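Local atomic coordinates of putative adhesin (Bacteroides thetaiotaomicron, PDB entry 4QDG), a protein that is a putative outer-membrane lipoprotein of the FimB/Mfa2 family, probably serving as an adhesin or anchor subunit of pili, and binds magnesium ions. Residues T39-E45 against N75-Y81. Numbering follows the deposited sequence.
Sequences TLLVYDE and NYHFVAY
Phe78, with chi1 near -60° (m), overlaps the Leu40 and Val42 side chains, its CD1 3.9 Å from Leu40 CD1 and its CE1 3.9 Å from Val42 CG1. Both strands are extended and antiparallel, their axes 4.6 Å apart at 162°. Thr39-Tyr81, Leu41-Val79 and Tyr43-His77 are hydrogen-bonded pairs, each closed by two N-to-O bonds of 2.8–3.0 Å; Leu40-Ala80 and Val42-Phe78 are the non-hydrogen-bonded pairs between them. On the Phe78 face, Leu40 CD2 meets Ala80 CB at 4.2 Å, and Phe19 of strand 15-20 packs over both. This cover is consistent with the transthyretin-like beta-sandwich of fimbrillins. On the opposite face, Leu41 CD1 reaches the edge of the Tyr81 ring (CE2, 3.9 Å), and Val79 CG2 the edge of Tyr43 (CE2, 3.9 Å). Water 1 joins Thr39 OG1 to Tyr81 O; at the other end, Asn75 ND2 donates to Glu45 OE2 (2.9 Å). Backbone pairing thus sets the register, the Phe78 face is apolar, the other adds tyrosines and His77 (hydrogen-bonded to Thr132), and polar groups finish the ends.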
# COMPACT_ATOMS: atom_id res chain seq x y z
N THR A 39 -3.34 -7.99 14.02
CA THR A 39 -2.46 -9.05 14.49
C THR A 39 -1.40 -8.35 15.31
O THR A 39 -0.65 -7.55 14.76
CB THR A 39 -1.88 -9.88 13.32
OG1 THR A 39 -2.93 -10.48 12.57
CG2 THR A 39 -0.92 -10.97 13.80
N LEU A 40 -1.34 -8.65 16.59
CA LEU A 40 -0.34 -8.03 17.48
C LEU A 40 0.61 -9.13 18.00
O LEU A 40 0.17 -10.12 18.59
CB LEU A 40 -1.05 -7.27 18.63
CG LEU A 40 -0.21 -6.44 19.63
CD1 LEU A 40 0.46 -7.33 20.68
CD2 LEU A 40 0.75 -5.46 18.94
N LEU A 41 1.91 -8.95 17.76
CA LEU A 41 2.95 -9.90 18.16
C LEU A 41 3.79 -9.34 19.29
O LEU A 41 4.15 -8.16 19.26
CB LEU A 41 3.85 -10.26 16.97
CG LEU A 41 3.14 -10.83 15.75
CD1 LEU A 41 3.89 -10.49 14.52
CD2 LEU A 41 2.96 -12.31 15.87
N VAL A 42 4.09 -10.19 20.29
CA VAL A 42 4.85 -9.82 21.48
C VAL A 42 6.18 -10.53 21.44
O VAL A 42 6.23 -11.75 21.32
CB VAL A 42 4.08 -10.14 22.82
CG1 VAL A 42 4.83 -9.59 24.04
CG2 VAL A 42 2.64 -9.61 22.80
N TYR A 43 7.26 -9.76 21.57
CA TYR A 43 8.63 -10.25 21.65
C TYR A 43 9.29 -9.71 22.92
O TYR A 43 8.95 -8.61 23.36
CB TYR A 43 9.45 -9.82 20.40
CG TYR A 43 8.91 -10.38 19.10
CD1 TYR A 43 9.15 -11.70 18.73
CD2 TYR A 43 8.13 -9.60 18.25
CE1 TYR A 43 8.61 -12.23 17.55
CE2 TYR A 43 7.60 -10.11 17.07
CZ TYR A 43 7.86 -11.43 16.71
OH TYR A 43 7.36 -11.91 15.52
N ASP A 44 10.25 -10.44 23.48
CA ASP A 44 10.97 -9.94 24.64
C ASP A 44 12.09 -8.98 24.18
O ASP A 44 12.24 -8.73 22.97
CB ASP A 44 11.51 -11.08 25.52
CG ASP A 44 12.46 -12.06 24.87
OD1 ASP A 44 13.31 -11.62 24.04
OD2 ASP A 44 12.42 -13.26 25.23
N GLU A 45 12.90 -8.47 25.13
CA GLU A 45 14.00 -7.53 24.86
C GLU A 45 15.05 -8.14 23.92
O GLU A 45 15.69 -7.38 23.20
CB GLU A 45 14.64 -7.09 26.19
CG GLU A 45 15.51 -5.85 26.08
CD GLU A 45 15.96 -5.23 27.39
OE1 GLU A 45 16.46 -5.97 28.28
OE2 GLU A 45 15.88 -3.99 27.50
N ASN A 75 10.93 -5.21 29.43
CA ASN A 75 10.93 -4.35 28.26
C ASN A 75 10.58 -5.22 27.07
O ASN A 75 11.23 -6.24 26.85
CB ASN A 75 12.31 -3.65 28.14
CG ASN A 75 12.41 -2.62 27.04
OD1 ASN A 75 11.52 -1.80 26.82
ND2 ASN A 75 13.55 -2.59 26.38
N TYR A 76 9.49 -4.88 26.35
CA TYR A 76 8.99 -5.69 25.21
C TYR A 76 8.99 -4.94 23.90
O TYR A 76 8.96 -3.71 23.91
CB TYR A 76 7.56 -6.19 25.48
CG TYR A 76 7.46 -7.18 26.61
CD1 TYR A 76 7.35 -6.75 27.93
CD2 TYR A 76 7.46 -8.55 26.37
CE1 TYR A 76 7.29 -7.65 28.99
CE2 TYR A 76 7.36 -9.47 27.42
CZ TYR A 76 7.26 -9.01 28.73
OH TYR A 76 7.15 -9.90 29.78
N HIS A 77 9.02 -5.68 22.77
CA HIS A 77 8.93 -5.12 21.42
C HIS A 77 7.70 -5.72 20.77
O HIS A 77 7.53 -6.95 20.75
CB HIS A 77 10.20 -5.36 20.59
CG HIS A 77 10.14 -4.68 19.25
ND1 HIS A 77 10.32 -3.30 19.12
CD2 HIS A 77 9.86 -5.19 18.03
CE1 HIS A 77 10.13 -3.03 17.85
NE2 HIS A 77 9.88 -4.14 17.15
N PHE A 78 6.77 -4.84 20.36
CA PHE A 78 5.49 -5.21 19.78
C PHE A 78 5.43 -4.94 18.30
O PHE A 78 5.86 -3.88 17.87
CB PHE A 78 4.37 -4.43 20.47
CG PHE A 78 4.30 -4.66 21.95
CD1 PHE A 78 3.59 -5.75 22.47
CD2 PHE A 78 4.91 -3.78 22.84
CE1 PHE A 78 3.52 -5.96 23.85
CE2 PHE A 78 4.82 -3.98 24.21
CZ PHE A 78 4.13 -5.07 24.71
N VAL A 79 4.89 -5.88 17.53
CA VAL A 79 4.73 -5.70 16.09
C VAL A 79 3.27 -5.83 15.78
O VAL A 79 2.65 -6.80 16.20
CB VAL A 79 5.63 -6.67 15.24
CG1 VAL A 79 5.44 -6.40 13.75
CG2 VAL A 79 7.11 -6.53 15.61
N ALA A 80 2.70 -4.85 15.08
CA ALA A 80 1.29 -4.88 14.68
C ALA A 80 1.14 -4.98 13.18
O ALA A 80 1.89 -4.34 12.41
CB ALA A 80 0.55 -3.63 15.16
N TYR A 81 0.16 -5.80 12.76
CA TYR A 81 -0.21 -5.94 11.36
C TYR A 81 -1.67 -5.72 11.22
O TYR A 81 -2.43 -6.22 12.04
CB TYR A 81 0.15 -7.30 10.76
CG TYR A 81 1.62 -7.53 10.52
CD1 TYR A 81 2.24 -7.06 9.36
CD2 TYR A 81 2.39 -8.25 11.41
CE1 TYR A 81 3.59 -7.28 9.12
CE2 TYR A 81 3.74 -8.51 11.17
CZ TYR A 81 4.33 -8.03 10.01
OH TYR A 81 5.66 -8.28 9.80
O HOH W 1 -3.97 -8.36 11.03
O HOH W 2 12.03 -8.71 27.86